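Local coordinates for protein beta-1,4-mannanase (Cryptopygus antarcticus, PDB 4OOU) that hydrolyses internal beta-1,4-mannosidic linkages in mannans, galactomannans and glucomannans, as a secreted monomeric endo-mannanase of glycoside hydrolase family 5, at residues A[26-31]-A[297-302]; A[292-297]-A[308-313]; A[329-334]-A[375-380]. All blocks are in the same frame, centred on the assembly; numbering follows the deposited sequence.

Contact 1. Residues A[26-31]-A[297-302]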
loop_
_atom_site.group_PDB
_atom_site.type_symbol
_atom_site.label_atom_id
_atom_site.label_comp_id
_atom_site.label_asym_id
_atom_site.label_seq_id
_atom_site.Cartn_x
_atom_site.Cartn_y
_atom_site.Cartn_z
ATOM N N SER A 26 -8.265 -11.795 7.985
ATOM C CA SER A 26 -9.509 -12.365 8.505
ATOM C C SER A 26 -9.948 -11.586 9.750
ATOM O O SER A 26 -9.172 -11.358 10.683
ATOM C CB SER A 26 -9.334 -13.886 8.800
ATOM O OG SER A 26 -10.272 -14.385 9.752
ATOM N N GLY A 27 -11.214 -11.214 9.773
ATOM C CA GLY A 27 -11.683 -10.214 10.718
ATOM C C GLY A 27 -10.702 -9.050 10.817
ATOM O O GLY A 27 -10.254 -8.495 9.817
ATOM N N SER A 28 -10.337 -8.736 12.047
ATOM C CA SER A 28 -9.442 -7.620 12.356
ATOM C C SER A 28 -7.943 -7.861 12.079
ATOM O O SER A 28 -7.103 -6.936 12.231
ATOM C CB SER A 28 -9.617 -7.334 13.837
ATOM O OG SER A 28 -10.997 -7.228 14.114
ATOM N N ASN A 29 -7.580 -9.072 11.675
ATOM C CA ASN A 29 -6.159 -9.425 11.708
ATOM C C ASN A 29 -5.546 -10.011 10.432
ATOM O O ASN A 29 -6.193 -10.676 9.627
ATOM C CB ASN A 29 -5.867 -10.414 12.853
ATOM C CG ASN A 29 -6.247 -9.893 14.225
ATOM O OD1 ASN A 29 -5.893 -8.786 14.644
ATOM N ND2 ASN A 29 -6.950 -10.737 14.961
ATOM N N PHE A 30 -4.246 -9.787 10.300
ATOM C CA PHE A 30 -3.455 -10.562 9.392
ATOM C C PHE A 30 -3.149 -11.888 10.054
ATOM O O PHE A 30 -2.960 -11.933 11.261
ATOM C CB PHE A 30 -2.161 -9.850 9.080
ATOM C CG PHE A 30 -2.349 -8.581 8.334
ATOM C CD1 PHE A 30 -2.926 -8.596 7.090
ATOM C CD2 PHE A 30 -1.936 -7.367 8.874
ATOM C CE1 PHE A 30 -3.062 -7.431 6.381
ATOM C CE2 PHE A 30 -2.102 -6.196 8.176
ATOM C CZ PHE A 30 -2.649 -6.227 6.926
ATOM N N TYR A 31 -3.124 -12.970 9.271
ATOM C CA TYR A 31 -2.645 -14.256 9.778
ATOM C C TYR A 31 -1.604 -14.828 8.845
ATOM O O TYR A 31 -1.708 -14.703 7.641
ATOM C CB TYR A 31 -3.800 -15.241 9.930
ATOM C CG TYR A 31 -4.791 -14.849 10.972
ATOM C CD1 TYR A 31 -4.643 -15.255 12.279
ATOM C CD2 TYR A 31 -5.875 -14.048 10.654
ATOM C CE1 TYR A 31 -5.554 -14.862 13.259
ATOM C CE2 TYR A 31 -6.804 -13.667 11.617
ATOM C CZ TYR A 31 -6.636 -14.075 12.919
ATOM O OH TYR A 31 -7.562 -13.706 13.867
ATOM N N ASN A 297 -7.098 4.950 19.061
ATOM C CA ASN A 297 -7.114 3.483 18.929
ATOM C C ASN A 297 -7.381 3.080 17.502
ATOM O O ASN A 297 -8.132 3.762 16.827
ATOM C CB ASN A 297 -8.356 2.941 19.645
ATOM C CG ASN A 297 -8.073 2.344 20.981
ATOM O OD1 ASN A 297 -6.934 2.287 21.443
ATOM N ND2 ASN A 297 -9.129 1.884 21.625
ATOM N N ARG A 298 -6.934 1.918 17.062
ATOM C CA ARG A 298 -7.504 1.381 15.814
ATOM C C ARG A 298 -9.007 1.127 15.952
ATOM O O ARG A 298 -9.761 1.163 14.983
ATOM C CB ARG A 298 -6.875 0.058 15.405
ATOM C CG ARG A 298 -7.668 -1.109 15.955
ATOM C CD ARG A 298 -7.615 -2.319 15.085
ATOM N NE ARG A 298 -8.600 -2.279 14.052
ATOM C CZ ARG A 298 -8.785 -3.314 13.255
ATOM N NH1 ARG A 298 -8.063 -4.389 13.442
ATOM N NH2 ARG A 298 -9.672 -3.282 12.268
ATOM N N TRP A 299 -9.431 0.807 17.159
ATOM C CA TRP A 299 -10.803 0.398 17.416
ATOM C C TRP A 299 -11.696 1.609 17.268
ATOM O O TRP A 299 -12.829 1.509 16.782
ATOM C CB TRP A 299 -10.898 -0.179 18.817
ATOM C CG TRP A 299 -9.828 -1.244 19.090
ATOM C CD1 TRP A 299 -8.762 -1.140 19.933
ATOM C CD2 TRP A 299 -9.718 -2.532 18.469
ATOM N NE1 TRP A 299 -8.014 -2.276 19.897
ATOM C CE2 TRP A 299 -8.584 -3.156 19.011
ATOM C CE3 TRP A 299 -10.477 -3.217 17.521
ATOM C CZ2 TRP A 299 -8.178 -4.432 18.630
ATOM C CZ3 TRP A 299 -10.079 -4.508 17.147
ATOM C CH2 TRP A 299 -8.934 -5.097 17.697
ATOM N N ALA A 300 -11.150 2.761 17.664
ATOM C CA ALA A 300 -11.809 4.041 17.476
ATOM C C ALA A 300 -12.272 4.208 16.039
ATOM O O ALA A 300 -13.292 4.840 15.793
ATOM C CB ALA A 300 -10.879 5.192 17.867
ATOM N N TYR A 301 -11.546 3.655 15.064
ATOM C CA TYR A 301 -11.953 3.890 13.684
ATOM C C TYR A 301 -13.159 3.011 13.291
ATOM O O TYR A 301 -13.695 3.147 12.201
ATOM C CB TYR A 301 -10.775 3.754 12.721
ATOM C CG TYR A 301 -9.728 4.824 12.911
ATOM C CD1 TYR A 301 -10.027 6.152 12.746
ATOM C CD2 TYR A 301 -8.443 4.501 13.269
ATOM C CE1 TYR A 301 -9.082 7.149 12.937
ATOM C CE2 TYR A 301 -7.484 5.486 13.452
ATOM C CZ TYR A 301 -7.818 6.823 13.292
ATOM O OH TYR A 301 -6.837 7.797 13.477
ATOM N N ASN A 302 -13.611 2.168 14.218
ATOM C CA ASN A 302 -14.769 1.286 14.015
ATOM C C ASN A 302 -14.676 0.641 12.642
ATOM O O ASN A 302 -15.496 0.877 11.767
ATOM C CB ASN A 302 -16.099 2.029 14.210
ATOM C CG ASN A 302 -17.320 1.081 14.223
ATOM O OD1 ASN A 302 -18.466 1.502 14.036
ATOM N ND2 ASN A 302 -17.075 -0.199 14.430
#
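Arg298 reaches out of its loop and sets NH1 3.0 Å from the carbonyl O of Ser28, the one hydrogen bond between 26-31 and 297-302. The nitrogen lies in the carbonyl plane on a lone pair of that oxygen, and the oxygen in turn lies close to the guanidinium plane, although the bend at the hydrogen (139°) leaves the bond some way from straight. Beside it, Ser28 CB packs 3.4 Å from Arg298 NH1. Ser28 OG approaches the edge of the Trp299 indole, 4.2 Å from CZ3, but its hydrogen bond is made to the backbone O of Asn304.

Several things hold these groups in place. A type II' beta turn from Ser26 to Asn29 presents the Ser28 carbonyl, with Gly27 taking the positive phi (43°) that suits this residue best. The arginine chain, bent at chi2 and chi3, passes over the indole with Arg298 CG above the centre of the Trp299 ring, and NH2 is hydrogen-bonded to Lys306 O. A long, multidentate side chain suits this place because one guanidinium can serve two backbone carbonyls.

The turn links strands 24-26 and 29-32, an antiparallel hairpin that pairs onward with strand 35-43, while 297-302 belongs to the loop between barrel strands 277-281 and 308-313. The contact therefore joins the N-terminal hairpin to this loop, away from the substrate-binding residues.

Contact 2. Residues A[292-297]-A[308-313]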
loop_
_atom_site.group_PDB
_atom_site.type_symbol
_atom_site.label_atom_id
_atom_site.label_comp_id
_atom_site.label_asym_id
_atom_site.label_seq_id
_atom_site.Cartn_x
_atom_site.Cartn_y
_atom_site.Cartn_z
ATOM N N ALA A 292 -5.984 11.316 14.607
ATOM C CA ALA A 292 -5.000 10.618 13.816
ATOM C C ALA A 292 -4.563 9.373 14.571
ATOM O O ALA A 292 -4.828 9.228 15.762
ATOM C CB ALA A 292 -3.821 11.527 13.490
ATOM N N PRO A 293 -3.949 8.437 13.877
ATOM C CA PRO A 293 -3.748 7.107 14.454
ATOM C C PRO A 293 -2.963 7.009 15.768
ATOM O O PRO A 293 -3.328 6.183 16.619
ATOM C CB PRO A 293 -2.995 6.371 13.345
ATOM C CG PRO A 293 -3.580 6.942 12.131
ATOM C CD PRO A 293 -3.780 8.415 12.426
ATOM N N PHE A 294 -1.893 7.811 15.913
ATOM C CA PHE A 294 -1.075 7.802 17.125
ATOM C C PHE A 294 -1.707 8.686 18.188
ATOM O O PHE A 294 -1.213 8.732 19.309
ATOM C CB PHE A 294 0.385 8.215 16.862
ATOM C CG PHE A 294 1.159 7.207 16.059
ATOM C CD1 PHE A 294 1.526 5.999 16.615
ATOM C CD2 PHE A 294 1.498 7.453 14.721
ATOM C CE1 PHE A 294 2.220 5.043 15.854
ATOM C CE2 PHE A 294 2.183 6.506 13.956
ATOM C CZ PHE A 294 2.550 5.295 14.524
ATOM N N LYS A 295 -2.821 9.340 17.859
ATOM C CA LYS A 295 -3.650 10.006 18.878
ATOM C C LYS A 295 -4.684 9.073 19.497
ATOM O O LYS A 295 -5.235 9.376 20.532
ATOM C CB LYS A 295 -4.358 11.234 18.298
ATOM C CG LYS A 295 -3.520 12.494 18.333
ATOM C CD LYS A 295 -3.404 13.015 19.768
ATOM C CE LYS A 295 -3.148 14.518 19.856
ATOM N NZ LYS A 295 -4.356 15.300 19.475
ATOM N N VAL A 296 -4.910 7.915 18.899
ATOM C CA VAL A 296 -6.170 7.236 19.088
ATOM C C VAL A 296 -5.999 5.689 19.062
ATOM O O VAL A 296 -4.885 5.194 19.109
ATOM C CB VAL A 296 -7.114 7.819 18.016
ATOM C CG1 VAL A 296 -7.287 6.890 16.819
ATOM C CG2 VAL A 296 -8.440 8.223 18.622
ATOM N N ASN A 297 -7.098 4.950 19.061
ATOM C CA ASN A 297 -7.114 3.483 18.929
ATOM C C ASN A 297 -7.381 3.080 17.502
ATOM O O ASN A 297 -8.132 3.762 16.827
ATOM C CB ASN A 297 -8.356 2.941 19.645
ATOM C CG ASN A 297 -8.073 2.344 20.981
ATOM O OD1 ASN A 297 -6.934 2.287 21.443
ATOM N ND2 ASN A 297 -9.129 1.884 21.625
ATOM N N LEU A 308 -6.210 -3.000 9.763
ATOM C CA LEU A 308 -5.823 -1.607 9.491
ATOM C C LEU A 308 -4.303 -1.424 9.704
ATOM O O LEU A 308 -3.738 -1.809 10.740
ATOM C CB LEU A 308 -6.575 -0.657 10.411
ATOM C CG LEU A 308 -6.172 0.801 10.324
ATOM C CD1 LEU A 308 -6.416 1.336 8.940
ATOM C CD2 LEU A 308 -7.000 1.590 11.321
ATOM N N LEU A 309 -3.658 -0.861 8.693
ATOM C CA LEU A 309 -2.227 -0.806 8.607
ATOM C C LEU A 309 -1.953 0.658 8.686
ATOM O O LEU A 309 -2.627 1.439 8.009
ATOM C CB LEU A 309 -1.791 -1.315 7.225
ATOM C CG LEU A 309 -0.386 -1.789 6.783
ATOM C CD1 LEU A 309 0.001 -1.314 5.386
ATOM C CD2 LEU A 309 0.727 -1.446 7.760
ATOM N N ILE A 310 -0.976 1.043 9.489
ATOM C CA ILE A 310 -0.406 2.377 9.350
ATOM C C ILE A 310 0.672 2.310 8.283
ATOM O O ILE A 310 1.802 1.879 8.551
ATOM C CB ILE A 310 0.169 2.937 10.666
ATOM C CG1 ILE A 310 -0.903 2.820 11.764
ATOM C CG2 ILE A 310 0.640 4.380 10.435
ATOM C CD1 ILE A 310 -0.483 3.250 13.153
ATOM N N GLY A 311 0.325 2.782 7.088
ATOM C CA GLY A 311 1.054 2.442 5.859
ATOM C C GLY A 311 2.298 3.260 5.669
ATOM O O GLY A 311 3.296 2.779 5.102
ATOM N N GLU A 312 2.234 4.497 6.143
ATOM C CA GLU A 312 3.409 5.352 6.252
ATOM C C GLU A 312 3.351 6.211 7.504
ATOM O O GLU A 312 2.279 6.616 7.956
ATOM C CB GLU A 312 3.496 6.319 5.095
ATOM C CG GLU A 312 3.376 5.770 3.681
ATOM C CD GLU A 312 3.300 6.905 2.675
ATOM O OE1 GLU A 312 3.440 8.093 3.087
ATOM O OE2 GLU A 312 3.075 6.622 1.478
ATOM N N PHE A 313 4.520 6.495 8.062
ATOM C CA PHE A 313 4.657 7.496 9.102
ATOM C C PHE A 313 6.139 7.849 9.274
ATOM O O PHE A 313 6.992 7.133 8.789
ATOM C CB PHE A 313 4.048 6.975 10.409
ATOM C CG PHE A 313 4.911 5.978 11.132
ATOM C CD1 PHE A 313 4.836 4.629 10.829
ATOM C CD2 PHE A 313 5.789 6.397 12.127
ATOM C CE1 PHE A 313 5.620 3.713 11.495
ATOM C CE2 PHE A 313 6.568 5.487 12.804
ATOM C CZ PHE A 313 6.487 4.143 12.477
#
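Phe294 and Phe313 meet edge to face: the Phe294 ring directs its CE2–CZ edge at one face of Phe313, with centroids 5.3 Å apart and planes at 62°. Phe294 CZ stands over the centre of that face, and CE2 lies 4.0 Å from Phe313 CG. The face is turned to it by an uncommon rotamer, in which Phe313 CG sits between the backbone N and the carbonyl carbon (chi1 77°). Ile310, two residues before the nucleophile assigned by similarity, Glu312, reaches both Phe294 and Pro293 with its CD1. With CG1 beside the backbone N (chi1 -52°) and the chain then extended, CD1 is carried outward to 3.9 Å from Phe294 CZ and 4.0 Å from Pro293 CB. A branched residue suits a barrel strand, and the stiff proline ring offers it a fixed surface.

Leu326 and Ala330 of helix 323-332 pack on the same apolar cluster. Glu312 points elsewhere, to Arg81 and Tyr282. Since no hydrogen bond crosses between 292-297 and 308-313, the contact rests on dispersion and the weak electrostatics of an aromatic C-H edge against a ring face, forming an apolar layer between the loop and the strand that carries Glu312, the probable nucleophile.

Contact 3. Residues A[329-334]-A[375-380]; sequences YAYNNG and GMVSVN
The last turn of helix 323-332 faces an irregular C-terminal segment, Tyr331 and Gly375 being the nearest pair with CA atoms 8.2 Å apart, and Asn333 is the first residue to leave helical geometry. Tyr331 carries most of the contact. It extends its phenol from the helix, CG anti to the backbone N (chi1 -174°), and gives its hydroxyl hydrogen to the carbonyl O of Gly375 at 2.8 Å from OH. The hydroxyl lies in the carbonyl plane on a lone pair, with an angle of 127° at the oxygen, and that oxygen is near the plane of the phenol ring. Ring carbons follow the hydroxyl down to the backbone, Tyr331 CZ coming within 3.5 Å of Gly375 N.

Gly375 suits this place because its backbone angles, with a phi of 110°, would jam any CB against the preceding carbonyl O. In the TIM barrel of this family, helices surround a parallel barrel; here the chain after helix 353-361 passes beside helix 323-332 and strand 35-43. Met376 makes backbone hydrogen bonds with Lys36 and Phe38 of that strand, and the Phe38 ring meets Tyr331 edge to face. Tyrosine suits this crossing: the ring packs on Phe38 and Val377 while the hydroxyl serves the buried Gly375 carbonyl. Val377 adds an apolar touch, its CG2 4.1 Å from Tyr331 CE1. The carbonyl O of Val377 accepts a hydrogen bond from Asn78 ND2.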
loop_
_atom_site.group_PDB
_atom_site.type_symbol
_atom_site.label_atom_id
_atom_site.label_comp_id
_atom_site.label_asym_id
_atom_site.label_seq_id
_atom_site.Cartn_x
_atom_site.Cartn_y
_atom_site.Cartn_z
ATOM N N TYR A 329 3.477 1.856 20.043
ATOM C CA TYR A 329 2.138 2.391 20.174
ATOM C C TYR A 329 1.224 1.661 19.207
ATOM O O TYR A 329 0.179 1.189 19.585
ATOM C CB TYR A 329 2.114 3.911 19.905
ATOM C CG TYR A 329 0.739 4.559 20.100
ATOM C CD1 TYR A 329 -0.293 4.354 19.192
ATOM C CD2 TYR A 329 0.479 5.368 21.213
ATOM C CE1 TYR A 329 -1.548 4.953 19.372
ATOM C CE2 TYR A 329 -0.760 5.965 21.398
ATOM C CZ TYR A 329 -1.778 5.755 20.484
ATOM O OH TYR A 329 -3.021 6.339 20.685
ATOM N N ALA A 330 1.645 1.554 17.963
ATOM C CA ALA A 330 0.874 0.883 16.941
ATOM C C ALA A 330 0.583 -0.586 17.289
ATOM O O ALA A 330 -0.547 -1.067 17.117
ATOM C CB ALA A 330 1.600 0.983 15.613
ATOM N N TYR A 331 1.590 -1.285 17.807
ATOM C CA TYR A 331 1.442 -2.681 18.215
ATOM C C TYR A 331 0.497 -2.856 19.415
ATOM O O TYR A 331 -0.255 -3.855 19.506
ATOM C CB TYR A 331 2.825 -3.244 18.552
ATOM C CG TYR A 331 2.856 -4.725 18.863
ATOM C CD1 TYR A 331 3.196 -5.654 17.896
ATOM C CD2 TYR A 331 2.543 -5.190 20.128
ATOM C CE1 TYR A 331 3.222 -7.022 18.185
ATOM C CE2 TYR A 331 2.571 -6.544 20.440
ATOM C CZ TYR A 331 2.912 -7.469 19.472
ATOM O OH TYR A 331 2.949 -8.823 19.797
ATOM N N ASN A 332 0.535 -1.881 20.335
ATOM C CA ASN A 332 -0.238 -2.000 21.584
ATOM C C ASN A 332 -1.646 -1.467 21.524
ATOM O O ASN A 332 -2.438 -1.781 22.397
ATOM C CB ASN A 332 0.487 -1.349 22.762
ATOM C CG ASN A 332 1.699 -2.141 23.209
ATOM O OD1 ASN A 332 2.684 -1.564 23.628
ATOM N ND2 ASN A 332 1.637 -3.469 23.101
ATOM N N ASN A 333 -1.962 -0.674 20.508
ATOM C CA ASN A 333 -3.269 -0.033 20.447
ATOM C C ASN A 333 -4.060 -0.506 19.265
ATOM O O ASN A 333 -4.811 0.250 18.641
ATOM C CB ASN A 333 -3.104 1.479 20.469
ATOM C CG ASN A 333 -2.634 1.977 21.820
ATOM O OD1 ASN A 333 -1.505 2.430 21.975
ATOM N ND2 ASN A 333 -3.495 1.862 22.812
ATOM N N GLY A 334 -3.888 -1.785 18.958
ATOM C CA GLY A 334 -4.770 -2.485 18.039
ATOM C C GLY A 334 -4.416 -2.448 16.564
ATOM O O GLY A 334 -5.105 -3.066 15.756
ATOM N N GLY A 375 0.573 -9.489 17.872
ATOM C CA GLY A 375 0.796 -10.816 17.312
ATOM C C GLY A 375 2.250 -11.124 16.997
ATOM O O GLY A 375 3.176 -10.597 17.626
ATOM N N MET A 376 2.440 -11.988 16.007
ATOM C CA MET A 376 3.769 -12.438 15.604
ATOM C C MET A 376 4.403 -11.407 14.690
ATOM O O MET A 376 3.741 -10.822 13.815
ATOM C CB MET A 376 3.641 -13.768 14.876
ATOM C CG MET A 376 4.937 -14.513 14.597
ATOM S SD MET A 376 4.524 -16.264 14.312
ATOM C CE MET A 376 3.531 -16.185 12.828
ATOM N N VAL A 377 5.686 -11.173 14.901
ATOM C CA VAL A 377 6.436 -10.260 14.058
ATOM C C VAL A 377 7.368 -11.073 13.165
ATOM O O VAL A 377 7.188 -11.115 11.952
ATOM C CB VAL A 377 7.185 -9.231 14.926
ATOM C CG1 VAL A 377 8.101 -8.333 14.109
ATOM C CG2 VAL A 377 6.165 -8.398 15.659
ATOM N N SER A 378 8.364 -11.723 13.760
ATOM C CA SER A 378 9.364 -12.465 12.980
ATOM C C SER A 378 8.659 -13.683 12.393
ATOM O O SER A 378 8.227 -14.548 13.126
ATOM C CB SER A 378 10.591 -12.857 13.829
ATOM O OG SER A 378 10.975 -14.189 13.547
ATOM N N VAL A 379 8.500 -13.699 11.081
ATOM C CA VAL A 379 7.724 -14.720 10.440
ATOM C C VAL A 379 8.686 -15.623 9.700
ATOM O O VAL A 379 9.677 -15.147 9.174
ATOM C CB VAL A 379 6.725 -14.148 9.438
ATOM C CG1 VAL A 379 5.971 -15.295 8.763
ATOM C CG2 VAL A 379 5.751 -13.218 10.111
ATOM N N ASN A 380 8.396 -16.924 9.680
ATOM C CA ASN A 380 9.147 -17.866 8.851
ATOM C C ASN A 380 8.299 -18.086 7.612
ATOM O O ASN A 380 7.218 -18.698 7.666
ATOM C CB ASN A 380 9.434 -19.169 9.602
ATOM C CG ASN A 380 10.692 -19.904 9.094
ATOM O OD1 ASN A 380 11.743 -19.301 8.845
ATOM N ND2 ASN A 380 10.587 -21.232 8.977
#

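How the contacts relate
From the N terminus, contact 1 joins the hairpin turn at 26-31 to 297-302, closing a loop of 265 residues that holds six of the barrel strands. Contact 2 starts just ahead of that second segment and closes a short loop of ten residues onto strand 308-313, so contacts 1 and 2 cross along the chain and share Asn297. Contact 3 follows in series, joining the end of the next helix, 323-332, to the C-terminal segment across 40 residues. The 292-302 loop is the common neighbour: Tyr329 OH is hydrogen-bonded to Val296 O, and Arg298 N to Asn333 O. Together they tie N-terminal hairpin, barrel strand, outer helix and C-terminal segment.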